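Local structure of cGAS/DncV-like nucleotidyltransferase in E. coli homolog (Elizabethkingia meningoseptica ATCC 13253 = NBRC 12535, 6E0O) at residues A[36-39]-A[40-43]; A[104-107]-A[108-112]; A[159-162]-A[163-167]. The protein synthesises cyclic dinucleotide second messengers from nucleoside triphosphates, probably with magnesium as cofactor, as the signalling enzyme of a CBASS antiphage defence system. One frame throughout, in Å; residues are numbered along the deposited sequence.

Contact 1. Residues A[36-39]-A[40-43]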
loop_
_atom_site.group_PDB
_atom_site.type_symbol
_atom_site.label_atom_id
_atom_site.label_comp_id
_atom_site.label_asym_id
_atom_site.label_seq_id
_atom_site.Cartn_x
_atom_site.Cartn_y
_atom_site.Cartn_z
ATOM N N ALA A 36 -6.079 18.161 18.141
ATOM C CA ALA A 36 -6.145 18.721 19.488
ATOM C C ALA A 36 -4.756 18.930 20.075
ATOM O O ALA A 36 -4.546 19.863 20.857
ATOM C CB ALA A 36 -6.978 17.818 20.399
ATOM N N LYS A 37 -3.796 18.088 19.710
ATOM C CA LYS A 37 -2.429 18.249 20.191
ATOM C C LYS A 37 -1.538 19.021 19.229
ATOM O O LYS A 37 -0.746 19.861 19.669
ATOM C CB LYS A 37 -1.792 16.887 20.490
ATOM C CG LYS A 37 -0.377 17.020 21.044
ATOM C CD LYS A 37 0.193 15.715 21.606
ATOM C CE LYS A 37 -0.532 15.224 22.853
ATOM N NZ LYS A 37 -0.398 16.121 24.039
ATOM N N PHE A 38 -1.655 18.765 17.929
ATOM C CA PHE A 38 -0.677 19.246 16.966
ATOM C C PHE A 38 -1.145 20.437 16.143
ATOM O O PHE A 38 -0.309 21.076 15.486
ATOM C CB PHE A 38 -0.279 18.110 16.022
ATOM C CG PHE A 38 0.440 16.988 16.709
ATOM C CD1 PHE A 38 1.761 17.125 17.082
ATOM C CD2 PHE A 38 -0.206 15.802 16.988
ATOM C CE1 PHE A 38 2.424 16.092 17.712
ATOM C CE2 PHE A 38 0.453 14.768 17.621
ATOM C CZ PHE A 38 1.764 14.912 17.980
ATOM N N GLY A 39 -2.437 20.739 16.145
ATOM C CA GLY A 39 -2.914 21.874 15.379
ATOM C C GLY A 39 -2.522 21.753 13.921
ATOM O O GLY A 39 -2.613 20.681 13.307
ATOM N N ASN A 40 -2.084 22.869 13.347
ATOM C CA ASN A 40 -1.707 22.907 11.944
ATOM C C ASN A 40 -0.256 22.534 11.699
ATOM O O ASN A 40 0.216 22.628 10.560
ATOM C CB ASN A 40 -1.984 24.271 11.339
ATOM C CG ASN A 40 -3.438 24.431 10.895
ATOM O OD1 ASN A 40 -4.118 23.456 10.610
ATOM N ND2 ASN A 40 -3.910 25.678 10.826
ATOM N N ARG A 41 0.442 22.060 12.724
ATOM C CA ARG A 41 1.832 21.660 12.576
ATOM C C ARG A 41 2.002 20.327 11.868
ATOM O O ARG A 41 3.145 19.914 11.630
ATOM C CB ARG A 41 2.500 21.615 13.948
ATOM C CG ARG A 41 2.548 22.976 14.626
ATOM C CD ARG A 41 3.238 22.872 15.965
ATOM N NE ARG A 41 2.399 22.217 16.957
ATOM C CZ ARG A 41 2.859 21.460 17.948
ATOM N NH1 ARG A 41 4.160 21.234 18.073
ATOM N NH2 ARG A 41 2.011 20.919 18.812
ATOM N N VAL A 42 0.901 19.658 11.522
ATOM C CA VAL A 42 0.940 18.405 10.781
ATOM C C VAL A 42 0.073 18.496 9.535
ATOM O O VAL A 42 -0.917 19.231 9.493
ATOM C CB VAL A 42 0.485 17.206 11.646
ATOM C CG1 VAL A 42 1.415 17.021 12.824
ATOM C CG2 VAL A 42 -0.961 17.386 12.124
ATOM N N THR A 43 0.453 17.722 8.523
ATOM C CA THR A 43 -0.419 17.405 7.399
ATOM C C THR A 43 -0.920 15.985 7.621
ATOM O O THR A 43 -0.123 15.082 7.887
ATOM C CB THR A 43 0.353 17.455 6.078
ATOM O OG1 THR A 43 0.823 18.782 5.829
ATOM C CG2 THR A 43 -0.519 17.030 4.904
#

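Contact 2. Residues A[104-107]-A[108-112]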
loop_
_atom_site.group_PDB
_atom_site.type_symbol
_atom_site.label_atom_id
_atom_site.label_comp_id
_atom_site.label_asym_id
_atom_site.label_seq_id
_atom_site.Cartn_x
_atom_site.Cartn_y
_atom_site.Cartn_z
ATOM N N ASP A 104 4.201 11.433 21.589
ATOM C CA ASP A 104 3.168 12.457 21.674
ATOM C C ASP A 104 1.948 12.071 20.850
ATOM O O ASP A 104 0.808 12.352 21.241
ATOM C CB ASP A 104 3.733 13.793 21.194
ATOM C CG ASP A 104 4.724 14.402 22.169
ATOM O OD1 ASP A 104 4.873 13.888 23.304
ATOM O OD2 ASP A 104 5.363 15.406 21.790
ATOM N N THR A 105 2.173 11.420 19.706
ATOM C CA THR A 105 1.072 10.937 18.881
ATOM C C THR A 105 0.276 9.880 19.632
ATOM O O THR A 105 -0.957 9.916 19.659
ATOM C CB THR A 105 1.625 10.364 17.573
ATOM O OG1 THR A 105 2.343 11.376 16.867
ATOM C CG2 THR A 105 0.498 9.874 16.688
ATOM N N GLU A 106 0.975 8.932 20.262
ATOM C CA GLU A 106 0.298 7.907 21.047
ATOM C C GLU A 106 -0.517 8.533 22.172
ATOM O O GLU A 106 -1.657 8.135 22.423
ATOM C CB GLU A 106 1.339 6.924 21.585
ATOM C CG GLU A 106 0.750 5.759 22.329
ATOM C CD GLU A 106 1.799 4.779 22.830
ATOM O OE1 GLU A 106 3.003 4.982 22.563
ATOM O OE2 GLU A 106 1.416 3.799 23.495
ATOM N N GLU A 107 0.044 9.544 22.833
ATOM C CA GLU A 107 -0.652 10.211 23.928
ATOM C C GLU A 107 -1.905 10.915 23.431
ATOM O O GLU A 107 -2.973 10.810 24.044
ATOM C CB GLU A 107 0.309 11.208 24.561
ATOM C CG GLU A 107 -0.193 11.941 25.752
ATOM C CD GLU A 107 0.929 12.693 26.442
ATOM O OE1 GLU A 107 1.960 12.062 26.766
ATOM O OE2 GLU A 107 0.786 13.915 26.641
ATOM N N ALA A 108 -1.791 11.653 22.327
ATOM C CA ALA A 108 -2.951 12.339 21.769
ATOM C C ALA A 108 -4.066 11.350 21.473
ATOM O O ALA A 108 -5.241 11.629 21.732
ATOM C CB ALA A 108 -2.548 13.092 20.499
ATOM N N LEU A 109 -3.710 10.182 20.935
ATOM C CA LEU A 109 -4.710 9.179 20.602
ATOM C C LEU A 109 -5.264 8.519 21.856
ATOM O O LEU A 109 -6.479 8.328 21.976
ATOM C CB LEU A 109 -4.099 8.166 19.640
ATOM C CG LEU A 109 -3.716 8.747 18.271
ATOM C CD1 LEU A 109 -2.857 7.762 17.488
ATOM C CD2 LEU A 109 -4.968 9.106 17.486
ATOM N N ARG A 110 -4.400 8.188 22.814
ATOM C CA ARG A 110 -4.876 7.526 24.025
ATOM C C ARG A 110 -5.812 8.425 24.826
ATOM O O ARG A 110 -6.755 7.935 25.461
ATOM C CB ARG A 110 -3.687 7.116 24.890
ATOM C CG ARG A 110 -4.082 6.212 26.033
ATOM C CD ARG A 110 -2.937 5.491 26.696
ATOM N NE ARG A 110 -1.990 4.910 25.791
ATOM C CZ ARG A 110 -2.268 3.783 25.178
ATOM N NH1 ARG A 110 -1.407 3.231 24.356
ATOM N NH2 ARG A 110 -3.451 3.205 25.391
ATOM N N ASN A 111 -5.589 9.742 24.799
ATOM C CA ASN A 111 -6.457 10.635 25.558
ATOM C C ASN A 111 -7.898 10.514 25.106
ATOM O O ASN A 111 -8.808 10.722 25.914
ATOM C CB ASN A 111 -6.010 12.087 25.417
ATOM C CG ASN A 111 -4.768 12.388 26.197
ATOM O OD1 ASN A 111 -4.449 11.688 27.158
ATOM N ND2 ASN A 111 -4.060 13.438 25.803
ATOM N N VAL A 112 -8.118 10.178 23.833
ATOM C CA VAL A 112 -9.454 10.078 23.245
ATOM C C VAL A 112 -9.936 8.641 23.175
ATOM O O VAL A 112 -11.071 8.340 23.537
ATOM C CB VAL A 112 -9.475 10.729 21.845
ATOM C CG1 VAL A 112 -10.805 10.442 21.133
ATOM C CG2 VAL A 112 -9.213 12.219 21.952
HETATM O O HOH W 1 -1.548 14.921 26.422
#

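Contact 3. Residues A[159-162]-A[163-167]. With nucleotides of chain B.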
loop_
_atom_site.group_PDB
_atom_site.type_symbol
_atom_site.label_atom_id
_atom_site.label_comp_id
_atom_site.label_asym_id
_atom_site.label_seq_id
_atom_site.Cartn_x
_atom_site.Cartn_y
_atom_site.Cartn_z
ATOM N N PHE A 159 10.139 7.931 8.699
ATOM C CA PHE A 159 9.921 7.683 10.109
ATOM C C PHE A 159 10.843 6.546 10.517
ATOM O O PHE A 159 11.587 6.003 9.699
ATOM C CB PHE A 159 8.447 7.427 10.418
ATOM C CG PHE A 159 7.860 6.251 9.712
ATOM C CD1 PHE A 159 7.300 6.387 8.454
ATOM C CD2 PHE A 159 7.817 5.013 10.331
ATOM C CE1 PHE A 159 6.729 5.303 7.812
ATOM C CE2 PHE A 159 7.251 3.925 9.699
ATOM C CZ PHE A 159 6.703 4.067 8.435
ATOM N N TYR A 160 10.809 6.205 11.795
ATOM C CA TYR A 160 11.650 5.153 12.335
ATOM C C TYR A 160 10.780 4.114 13.012
ATOM O O TYR A 160 9.834 4.454 13.719
ATOM C CB TYR A 160 12.668 5.734 13.307
ATOM C CG TYR A 160 13.544 6.749 12.610
ATOM C CD1 TYR A 160 13.137 8.073 12.473
ATOM C CD2 TYR A 160 14.751 6.375 12.044
ATOM C CE1 TYR A 160 13.925 8.997 11.820
ATOM C CE2 TYR A 160 15.550 7.293 11.390
ATOM C CZ TYR A 160 15.133 8.604 11.282
ATOM O OH TYR A 160 15.922 9.523 10.627
ATOM N N SER A 161 11.098 2.846 12.772
ATOM C CA SER A 161 10.400 1.774 13.451
ATOM C C SER A 161 10.970 1.595 14.852
ATOM O O SER A 161 12.085 2.029 15.157
ATOM C CB SER A 161 10.538 0.473 12.667
ATOM O OG SER A 161 11.876 0.015 12.686
ATOM N N ASP A 162 10.191 0.933 15.713
ATOM C CA ASP A 162 10.646 0.683 17.073
ATOM C C ASP A 162 11.870 -0.230 17.086
ATOM O O ASP A 162 12.658 -0.186 18.033
ATOM C CB ASP A 162 9.510 0.111 17.916
ATOM C CG ASP A 162 8.470 1.157 18.281
ATOM O OD1 ASP A 162 8.586 2.314 17.817
ATOM O OD2 ASP A 162 7.532 0.816 19.029
ATOM N N ASP A 163 12.059 -1.056 16.053
ATOM C CA ASP A 163 13.282 -1.849 15.931
ATOM C C ASP A 163 14.378 -1.136 15.129
ATOM O O ASP A 163 15.291 -1.796 14.613
ATOM C CB ASP A 163 12.999 -3.270 15.425
ATOM C CG ASP A 163 12.530 -3.320 13.992
ATOM O OD1 ASP A 163 11.998 -2.323 13.481
ATOM O OD2 ASP A 163 12.684 -4.396 13.373
ATOM N N ASN A 164 14.296 0.193 15.024
ATOM C CA ASN A 164 15.387 1.119 14.662
ATOM C C ASN A 164 15.615 1.277 13.167
ATOM O O ASN A 164 16.627 1.882 12.773
ATOM C CB ASN A 164 16.701 0.802 15.387
ATOM C CG ASN A 164 16.613 1.078 16.884
ATOM O OD1 ASN A 164 15.947 2.025 17.320
ATOM N ND2 ASN A 164 17.266 0.241 17.679
ATOM N N LYS A 165 14.697 0.814 12.330
ATOM C CA LYS A 165 14.848 0.974 10.894
ATOM C C LYS A 165 14.365 2.350 10.474
ATOM O O LYS A 165 13.363 2.855 10.986
ATOM C CB LYS A 165 14.044 -0.085 10.147
ATOM C CG LYS A 165 14.519 -1.491 10.426
ATOM C CD LYS A 165 13.918 -2.497 9.476
ATOM C CE LYS A 165 12.559 -2.946 9.942
ATOM N NZ LYS A 165 12.133 -4.154 9.178
ATOM N N GLU A 166 15.086 2.951 9.536
ATOM C CA GLU A 166 14.610 4.142 8.855
ATOM C C GLU A 166 13.669 3.710 7.741
ATOM O O GLU A 166 14.070 2.983 6.828
ATOM C CB GLU A 166 15.784 4.936 8.289
ATOM C CG GLU A 166 15.361 6.282 7.716
ATOM C CD GLU A 166 16.510 7.036 7.090
ATOM O OE1 GLU A 166 17.134 6.487 6.161
ATOM O OE2 GLU A 166 16.786 8.171 7.530
ATOM N N ILE A 167 12.412 4.115 7.837
ATOM C CA ILE A 167 11.386 3.766 6.866
ATOM C C ILE A 167 11.095 5.009 6.039
ATOM O O ILE A 167 10.825 6.080 6.588
ATOM C CB ILE A 167 10.111 3.269 7.567
ATOM C CG1 ILE A 167 10.421 2.177 8.597
ATOM C CG2 ILE A 167 9.110 2.759 6.538
ATOM C CD1 ILE A 167 11.036 0.928 8.024
ATOM P P A B 2 3.638 -3.383 7.642
ATOM O OP1 A B 2 5.047 -2.919 7.736
ATOM O OP2 A B 2 3.159 -4.444 8.570
ATOM O "O5'" A B 2 2.696 -2.111 7.838
ATOM C "C5'" A B 2 2.423 -1.585 9.135
ATOM C "C4'" A B 2 2.020 -0.131 9.072
ATOM O "O4'" A B 2 3.179 0.656 8.693
ATOM C "C3'" A B 2 0.928 0.195 8.057
ATOM O "O3'" A B 2 0.093 1.243 8.549
ATOM C "C2'" A B 2 1.716 0.677 6.846
ATOM O "O2'" A B 2 1.014 1.564 5.998
ATOM C "C1'" A B 2 2.920 1.357 7.493
ATOM N N9 A B 2 4.123 1.286 6.664
ATOM C C8 A B 2 4.915 0.183 6.448
ATOM N N7 A B 2 5.929 0.404 5.651
ATOM C C5 A B 2 5.791 1.743 5.307
ATOM C C6 A B 2 6.545 2.593 4.475
ATOM N N6 A B 2 7.642 2.229 3.809
ATOM N N1 A B 2 6.125 3.863 4.375
ATOM C C2 A B 2 5.032 4.261 5.024
ATOM N N3 A B 2 4.239 3.559 5.834
ATOM C C4 A B 2 4.681 2.296 5.930
HETATM O O HOH W 2 13.391 3.846 16.698
#

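Contact 1. Residues A[36-39]-A[40-43]
Arg41 folds back over the last turn of the helix that precedes it, where helix 21-38 gives way through Gly39 to strand 42-47, an alpha-to-beta turn in the nucleotidyltransferase core. A helix end leaves carbonyl oxygens without the amides that would normally follow, and here one arginine supplies donors to two of them. The backbone N of Arg41 gives the sound bond, 3.0 Å to Phe38 O with an N-H...O angle of 154°. Its side chain adds a weak second bond to that oxygen, from NE, and a weak one from NH2 to Lys37 O at 3.1 Å, the oxygen lying at the edge of the guanidinium, in its plane. The bend at chi3 (-74°) turns the chain back along the helix and lets both nitrogens meet carbonyls of successive residues. The stronger polar partner of this side chain lies elsewhere: NH1 bonds Tyr68 OH on the neighbouring strand 62-68. Gly39 is the first residue to leave the helical conformation, with positive phi, and its carbonyl oxygen is taken by Arg35 NH1, which also bonds Val42 O. Beneath this polar layer the contact is apolar. Phe38, buried against Met66 of strand 62-68 and against Leu101 and Thr105 of helix 98-113, meets Val42 as the strand begins. The Phe38 ring and the Arg41 guanidinium are inclined by 38°, with Phe38 CD1 over one guanidinium face, 4.2 Å from Arg41 NH2. Val42 meets Phe38 with both methyls, CG1 lying 3.8 Å from Phe38 CB and CG2 4.0 Å from the same atom.

Contact 2. Residues A[104-107]-A[108-112]
Between Asp104 and Asn111 the backbone is regular alpha-helix, four successive i+4 bonds running from Ala108 N to Asp104 O through to Asn111 N to Glu107 O, with Arg110 N 2.8 Å from Glu106 O. On this scaffold residues four apart project from the same side of the helix, next to each other, and three such pairs differ in chemistry. Glu106 and Arg110 form a salt bridge, Arg110 NH1 to Glu106 OE2 at 3.0 Å with an N-H...O angle of 156°. The carboxylate oxygen uses its anti lone pair and sits at the edge of the guanidinium, in its plane, although the two flat groups are inclined by 66°. With CG anti to the backbone N (chi1 -176°), the glutamate chain stands straight out from the helix, and the arginine bends at chi3 to bring NH1 to it, so that the pair bridges one turn: an i, i+4 ion pair of the kind that alpha-helices carry on their outer side. Arg110 NH2 also makes a weak bond to Val117 O. The inner face of helix 98-113 is apolar: Thr105 CG2 lies 4.0 Å from Leu109 CD1, and both residues pack on Val137 of strand 135-147, while Thr105 OG1 is bonded to Leu101 O. Along the exposed flank Glu107 and Asn111 are joined through a water, which donates to Glu107 OE2 at 2.6 Å and accepts from Asn111 ND2 at 3.0 Å.

Contact 3. Residues A[159-162]-A[163-167]
Phe159 and Ile167 pair across the end of a two-stranded hairpin, and the backbone bonds set its register. They form an antiparallel hydrogen-bonded pair, Phe159 N to Ile167 O at 2.9 Å and Ile167 N to Phe159 O at 2.8 Å; Tyr160 and Glu166 follow as a non-hydrogen-bonded pair. Ser161 N then bonds Lys165 O, and a type I turn from Ser161 to Asn164 closes with Asn164 N on Ser161 O.

Side-chain polar bonds brace the loop. With chi1 at 68°, between the backbone N and carbonyl carbon, Ser161 OG points into the turn; it donates to Asp163 OD1 at a very short 2.5 Å and accepts from Lys165 N at 3.0 Å, so one hydroxyl links the start of the turn to a residue within it and to the strand that leaves it. A water donates to Ser161 O and to Asn164 OD1. The Asp162 carboxylate turns to partners elsewhere, with salt bridges from OD1 to Lys102 and from OD2 to Arg119, and Asp163 N bonds Asn121 OD1, a residue that probably contributes to ATP binding.

The apolar contacts lie on the opposite sheet face from Tyr160 and Glu166, whose side chains run alongside each other. Ile167 CB sits over one face of the Phe159 ring, 3.7 Å from its centroid and 18° off the normal, a CH-pi contact. Both side chains reach the adenine of A2 of chain B, one nucleotide of the bound linear dinucleotide pppA[3'-5']pA: its C2 lies 3.4 Å from Phe159 CE1, at the edge of the Phe159 ring and in its plane, while Ile167 CG2 lies 3.1 Å from N6. This is a 3:5 hairpin, a type I turn with a G1 bulge at Asn164 (positive phi), lining the nucleotide pocket.

How the contacts relate
Contacts 1 and 2 touch, because the end of helix 21-38 packs on helix 98-113, with Lys37 CD 3.4 Å from Asp104 O. All three are partly buried: Phe38 and Val42, then Thr105, Ala108 and Leu109, then Phe159 and Ser161 lie inside, while Asn40, Glu107, Asn111 and residues 163-165 are exposed. Contact 1 spends its donors on the open carbonyls of a helix end, whereas contact 2, inside a helix, has its backbone paired and leaves charge and water to the side chains. Contact 3 stands apart, its centre about 22 Å from that of contact 1; those two reach the same sheet, but of the three, only contact 3 meets the nucleotide.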